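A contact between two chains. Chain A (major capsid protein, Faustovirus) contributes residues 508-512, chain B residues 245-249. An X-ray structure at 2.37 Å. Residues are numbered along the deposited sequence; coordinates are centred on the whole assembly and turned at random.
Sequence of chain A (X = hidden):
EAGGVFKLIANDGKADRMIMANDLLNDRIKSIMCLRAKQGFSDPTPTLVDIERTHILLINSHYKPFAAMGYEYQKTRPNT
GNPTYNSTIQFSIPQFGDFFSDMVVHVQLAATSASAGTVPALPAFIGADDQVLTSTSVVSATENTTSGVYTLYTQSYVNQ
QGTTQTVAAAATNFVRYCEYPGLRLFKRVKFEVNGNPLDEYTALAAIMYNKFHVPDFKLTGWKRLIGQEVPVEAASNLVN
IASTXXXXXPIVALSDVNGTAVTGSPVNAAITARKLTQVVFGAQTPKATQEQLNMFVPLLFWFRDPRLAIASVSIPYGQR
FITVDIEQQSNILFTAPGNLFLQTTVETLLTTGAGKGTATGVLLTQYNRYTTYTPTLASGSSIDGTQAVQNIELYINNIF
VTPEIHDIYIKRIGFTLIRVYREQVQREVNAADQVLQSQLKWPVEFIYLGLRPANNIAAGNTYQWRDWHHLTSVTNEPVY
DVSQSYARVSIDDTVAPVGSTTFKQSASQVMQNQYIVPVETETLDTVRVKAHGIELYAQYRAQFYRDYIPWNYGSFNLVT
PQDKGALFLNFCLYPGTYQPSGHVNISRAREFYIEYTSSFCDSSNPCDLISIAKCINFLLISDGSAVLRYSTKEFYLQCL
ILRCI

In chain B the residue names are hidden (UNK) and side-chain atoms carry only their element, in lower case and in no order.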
# COMPACT_ATOMS: atom_id res chain seq x y z
N SER A 508 17.20 34.30 1.89
CA SER A 508 15.75 34.22 1.99
C SER A 508 15.32 32.79 2.29
O SER A 508 15.90 31.84 1.76
CB SER A 508 15.06 34.70 0.70
OG SER A 508 15.27 33.79 -0.36
N GLN A 509 14.32 32.66 3.16
CA GLN A 509 13.62 31.40 3.40
C GLN A 509 12.18 31.58 2.95
O GLN A 509 11.45 32.39 3.53
CB GLN A 509 13.67 31.00 4.87
CG GLN A 509 15.05 30.64 5.41
CD GLN A 509 14.99 30.18 6.85
OE1 GLN A 509 14.12 30.59 7.61
NE2 GLN A 509 15.91 29.30 7.22
N VAL A 510 11.77 30.83 1.93
CA VAL A 510 10.42 30.91 1.39
C VAL A 510 9.76 29.55 1.55
O VAL A 510 10.36 28.51 1.24
CB VAL A 510 10.42 31.35 -0.09
CG1 VAL A 510 9.00 31.46 -0.61
CG2 VAL A 510 11.16 32.67 -0.24
N MET A 511 8.52 29.55 2.04
CA MET A 511 7.77 28.31 2.21
C MET A 511 7.38 27.76 0.84
O MET A 511 6.66 28.42 0.08
CB MET A 511 6.53 28.55 3.06
CG MET A 511 5.86 27.27 3.54
SD MET A 511 4.18 27.52 4.15
CE MET A 511 3.24 27.36 2.63
N GLN A 512 7.85 26.56 0.53
CA GLN A 512 7.51 25.92 -0.74
C GLN A 512 6.19 25.15 -0.65
O GLN A 512 5.43 25.13 -1.62
CB GLN A 512 8.64 24.99 -1.18
CG GLN A 512 8.52 24.52 -2.62
CD GLN A 512 9.66 23.60 -3.02
OE1 GLN A 512 10.18 22.84 -2.19
NE2 GLN A 512 10.06 23.66 -4.28
N UNK B 245 13.17 24.30 15.12
CA UNK B 245 12.56 24.65 13.85
C UNK B 245 13.64 24.88 12.81
O UNK B 245 14.76 25.25 13.15
o UNK B 245 11.18 26.30 12.71
c UNK B 245 12.53 27.06 14.56
c UNK B 245 11.70 25.92 13.99
N UNK B 246 13.33 24.65 11.52
CA UNK B 246 14.24 25.09 10.46
C UNK B 246 14.11 26.57 10.14
O UNK B 246 15.03 27.15 9.55
c UNK B 246 12.39 23.96 9.50
c UNK B 246 13.84 24.23 9.27
c UNK B 246 12.22 23.84 10.99
N UNK B 247 12.98 27.19 10.49
CA UNK B 247 12.77 28.60 10.18
C UNK B 247 13.68 29.49 11.01
O UNK B 247 13.93 29.22 12.19
c UNK B 247 8.70 28.38 6.19
c UNK B 247 10.36 28.44 9.41
c UNK B 247 10.67 30.04 7.37
c UNK B 247 9.53 27.37 9.54
n UNK B 247 8.80 27.19 8.39
c UNK B 247 9.24 29.44 5.51
c UNK B 247 10.21 30.26 6.09
c UNK B 247 10.13 28.96 8.09
c UNK B 247 11.31 28.98 10.43
c UNK B 247 9.15 28.15 7.48
N UNK B 248 14.17 30.55 10.38
CA UNK B 248 14.93 31.54 11.13
C UNK B 248 14.09 32.16 12.23
O UNK B 248 12.87 32.28 12.12
N UNK B 249 14.77 32.56 13.30
CA UNK B 249 14.07 33.07 14.48
C UNK B 249 13.19 34.30 14.24
O UNK B 249 12.16 34.41 14.93
c UNK B 249 15.09 33.36 15.59
o UNK B 249 16.11 34.24 15.14

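Position 245 of chain B has three side-chain atoms. One carbon is bonded to CA and carries one oxygen and one further carbon. The side chain stays clear of the chain A stretch. A branch of this kind, with a hydroxyl and a methyl, is that of threonine. Thr B245 instead serves its own chain: its OG1 accepts a hydrogen bond of 3.0 Å from the backbone N of position 247.

Position 246 has three side-chain carbons and no other element. They close a five-membered ring onto the backbone N. The backbone makes the closest contact here: the O of position 246 lies 3.3 Å from Gln A509 NE2. The closed ring identifies proline. It has C-gamma endo pucker, and the CA-to-CB bond points sideways to chain A. The O of Pro B246 accepts a hydrogen bond from Gln A509 NE2, with an N-H...O angle of 142°.

Position 247 has the largest side chain of the five. One carbon leads to fused five- and six-membered rings holding eight carbons and one nitrogen. A carbon of the six-membered ring lies 3.5 Å from the backbone N of Met A511. The ring system is an indole, so the residue is tryptophan. Its CA-to-CB bond points sideways, but the end of the side chain comes nearer to chain A. The carbon near Met A511 N is CH2 of Trp B247, and that N sits at the ring edge, near its plane. CH2 of Trp B247 is 3.8 Å from Met A511 CB, an apolar contact. CE3 of Trp B247 lies 3.5 Å from Gln A509 OE1.

Position 248 has no side-chain atoms. Its backbone N lies 2.8 Å from Gln A509 OE1. The residue is glycine. The N of Gly B248 donates a hydrogen bond to Gln A509 OE1, nearly straight at 165°. A CB here would point toward chain A. An ideal CB on Gly B248 would lie 3.6 Å from Gln A509 OE1.

Position 249 has one carbon followed by one oxygen. It makes no contact with the chain A stretch. This short hydroxyl side chain is serine. The CA-to-CB bond of Ser B249 points away from chain A.

The contact centres on Gln A509, which extends from a strand toward a loop. Its amide uses both ends: NE2 donates to the O of Pro B246, and OE1 accepts from the N of Gly B248. Both partners are backbone atoms, and they lie on the two residues that flank Trp B247. The glutamine thus reads the loop's main chain, while the far end of the six-membered ring meets Met A511. The CA-to-CB bond of Val A510 points away, and the residue adds little. The two stretches together bury 234 Å², most of it on Gln A509 and Trp B247.

Chain B (245-249) TPWGS
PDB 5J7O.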